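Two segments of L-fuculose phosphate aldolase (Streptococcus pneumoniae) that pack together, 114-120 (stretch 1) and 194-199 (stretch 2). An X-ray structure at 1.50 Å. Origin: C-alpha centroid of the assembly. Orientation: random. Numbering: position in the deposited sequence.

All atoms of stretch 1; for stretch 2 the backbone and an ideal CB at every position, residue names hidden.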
# COMPACT_ATOMS: atom_id res chain seq x y z
N LEU A 114 -2.28 -5.45 21.77
CA LEU A 114 -1.66 -4.23 21.28
C LEU A 114 -1.42 -3.24 22.41
O LEU A 114 -2.38 -2.73 22.99
CB LEU A 114 -2.59 -3.59 20.24
CG LEU A 114 -2.21 -2.22 19.68
CD1 LEU A 114 -0.86 -2.20 19.00
CD2 LEU A 114 -3.28 -1.79 18.68
N PRO A 115 -0.14 -2.95 22.72
CA PRO A 115 0.16 -2.00 23.77
C PRO A 115 0.32 -0.58 23.27
O PRO A 115 0.22 -0.35 22.06
CB PRO A 115 1.50 -2.51 24.32
CG PRO A 115 2.16 -3.05 23.10
CD PRO A 115 1.08 -3.51 22.13
N ALA A 116 0.60 0.35 24.19
CA ALA A 116 0.73 1.77 23.90
C ALA A 116 2.09 2.17 23.34
O ALA A 116 2.76 3.06 23.90
CB ALA A 116 0.42 2.58 25.14
N SER A 117 2.49 1.57 22.22
CA SER A 117 3.69 2.04 21.52
C SER A 117 3.44 3.37 20.83
O SER A 117 4.37 4.11 20.59
CB SER A 117 4.23 0.99 20.53
OG SER A 117 3.19 0.38 19.78
N HIS A 118 2.17 3.65 20.49
CA HIS A 118 1.78 4.96 20.02
C HIS A 118 0.68 5.49 20.90
O HIS A 118 -0.25 4.74 21.26
CB HIS A 118 1.29 4.88 18.58
CG HIS A 118 1.21 6.21 17.92
ND1 HIS A 118 0.18 7.09 18.15
CD2 HIS A 118 2.07 6.84 17.08
CE1 HIS A 118 0.39 8.20 17.46
NE2 HIS A 118 1.54 8.08 16.81
N TYR A 119 0.75 6.77 21.25
CA TYR A 119 -0.22 7.35 22.18
C TYR A 119 -1.68 7.35 21.70
O TYR A 119 -2.60 7.39 22.51
CB TYR A 119 0.18 8.75 22.62
CG TYR A 119 -0.17 9.85 21.66
CD1 TYR A 119 -1.40 10.46 21.75
CD2 TYR A 119 0.72 10.26 20.67
CE1 TYR A 119 -1.76 11.46 20.88
CE2 TYR A 119 0.36 11.27 19.78
CZ TYR A 119 -0.88 11.87 19.91
OH TYR A 119 -1.24 12.86 19.03
N MET A 120 -1.87 7.28 20.38
CA MET A 120 -3.23 7.35 19.83
C MET A 120 -4.11 6.16 20.17
O MET A 120 -5.33 6.18 19.98
CB MET A 120 -3.19 7.56 18.32
CG MET A 120 -2.85 8.98 17.94
SD MET A 120 -4.07 10.20 18.50
CE MET A 120 -5.58 9.48 17.91
N UNK A 194 12.84 -3.19 19.65
CA UNK A 194 11.87 -3.27 20.73
C UNK A 194 11.07 -1.98 20.77
O UNK A 194 11.60 -0.94 21.10
CB UNK A 194 12.56 -3.53 22.07
N UNK A 195 9.78 -2.06 20.43
CA UNK A 195 8.94 -0.88 20.52
C UNK A 195 8.94 -0.33 21.95
O UNK A 195 8.85 -1.10 22.90
CB UNK A 195 7.51 -1.21 20.07
N UNK A 196 9.04 0.98 22.09
CA UNK A 196 8.93 1.61 23.39
C UNK A 196 7.47 1.82 23.74
O UNK A 196 6.72 2.46 22.96
CB UNK A 196 9.69 2.94 23.42
N UNK A 197 7.04 1.28 24.87
CA UNK A 197 5.64 1.35 25.28
C UNK A 197 5.47 2.38 26.38
O UNK A 197 6.17 2.35 27.41
CB UNK A 197 5.14 -0.02 25.75
N UNK A 198 4.52 3.30 26.15
CA UNK A 198 4.26 4.35 27.11
C UNK A 198 3.71 3.76 28.40
O UNK A 198 2.95 2.80 28.35
CB UNK A 198 3.29 5.38 26.53
N UNK A 199 4.10 4.32 29.55
CA UNK A 199 3.63 3.71 30.81
C UNK A 199 2.15 3.97 31.08
O UNK A 199 1.57 4.92 30.52
CB UNK A 199 4.46 4.24 31.98

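The backbone of stretch 2 runs past the loop at Ala-116 and Ser-117, with the nearest pair of CA atoms, those of Ser-117 and position 197, 4.3 Å apart.

At position 194 the ideal CB finds nothing of stretch 1 nearby, and almost any residue would fit. The deposited residue is Glu-194, which makes no contact with stretch 1; its OE1 is hydrogen-bonded elsewhere in the structure.

Position 195 points its CA-to-CB bond toward stretch 1, and the ideal CB sits 4.0 Å from Ser-117 CB. The CB already makes van der Waals contact, so a small residue such as alanine or serine would suffice, and a proline or a larger side chain would suit if its outer atoms led elsewhere. The phi of -58° and psi of 137° lie in the polyproline region, where proline is at ease though not required. It is Pro-195, whose CB lies 4.1 Å from CB of Ser-117.

Position 196 directs its CA-to-CB bond sideways, with no atom of stretch 1 close to the ideal CB, so the side chain is loosely specified; extended backbone angles (-83/123) suit beta-branched residues among many others. What engages stretch 1 here is the backbone: the carbonyl O of position 196 receives a CA-H...O contact from Ser-117 CA at 3.4 Å. The residue is Val-196, whose side chain comes no nearer than 6.1 Å, from Val-196 CB to Ser-117 O.

Position 197 also projects sideways, but its ideal CB lies 4.6 Å from Pro-115 CB and 4.3 Å from Ala-116 O. The aliphatic surface of Pro-115 and the methyl of Ala-116 invite a modest apolar group, and phi/psi of -104/128 would accommodate valine, isoleucine or threonine. Val-197, with chi1 in the t well, sets CG1 3.9 Å from Pro-115 CB and 4.2 Å from Ala-116 CB, so one methyl touches both residues.

The backbone N-H of position 198 donates to Ala-116 O, a nearly straight hydrogen bond with N and O 2.9 Å apart and an angle of 171°. This needs an amide hydrogen, which excludes proline. The ideal CB is 3.5 Å from Ala-116 O, while the CB atoms of Ala-116 and Tyr-119 offer apolar surface nearby; leucine, methionine or isoleucine would be plausible. Leu-198 adopts the mt rotamer, which brings the end of the side chain nearer to stretch 1: CD1 reaches 3.8 Å from Tyr-119 CB, while its CB lies 4.2 Å from Ala-116 CB.

Position 199 points away, and many residues would serve; the phi of -73° admits proline. Pro-199 makes no contact with stretch 1 and occupies the N-cap position immediately before a helix.

Stretch 2 194-199: EPVVLP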
# COMPACT_ATOMS: atom_id res chain seq x y z
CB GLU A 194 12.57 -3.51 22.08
CG GLU A 194 11.63 -3.82 23.22
CD GLU A 194 10.93 -5.16 23.09
OE1 GLU A 194 11.33 -5.99 22.24
OE2 GLU A 194 9.96 -5.39 23.85
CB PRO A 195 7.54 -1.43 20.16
CG PRO A 195 7.80 -2.67 19.39
CD PRO A 195 9.01 -3.26 20.07
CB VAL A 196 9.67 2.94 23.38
CG1 VAL A 196 9.56 3.61 24.74
CG2 VAL A 196 11.13 2.69 23.00
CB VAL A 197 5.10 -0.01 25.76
CG1 VAL A 197 3.67 0.12 26.27
CG2 VAL A 197 5.22 -1.05 24.64
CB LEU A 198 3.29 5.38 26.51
CG LEU A 198 3.91 6.05 25.30
CD1 LEU A 198 2.83 6.94 24.66
CD2 LEU A 198 5.19 6.82 25.59
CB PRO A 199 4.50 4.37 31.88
CG PRO A 199 5.06 5.61 31.26
CD PRO A 199 5.04 5.42 29.76
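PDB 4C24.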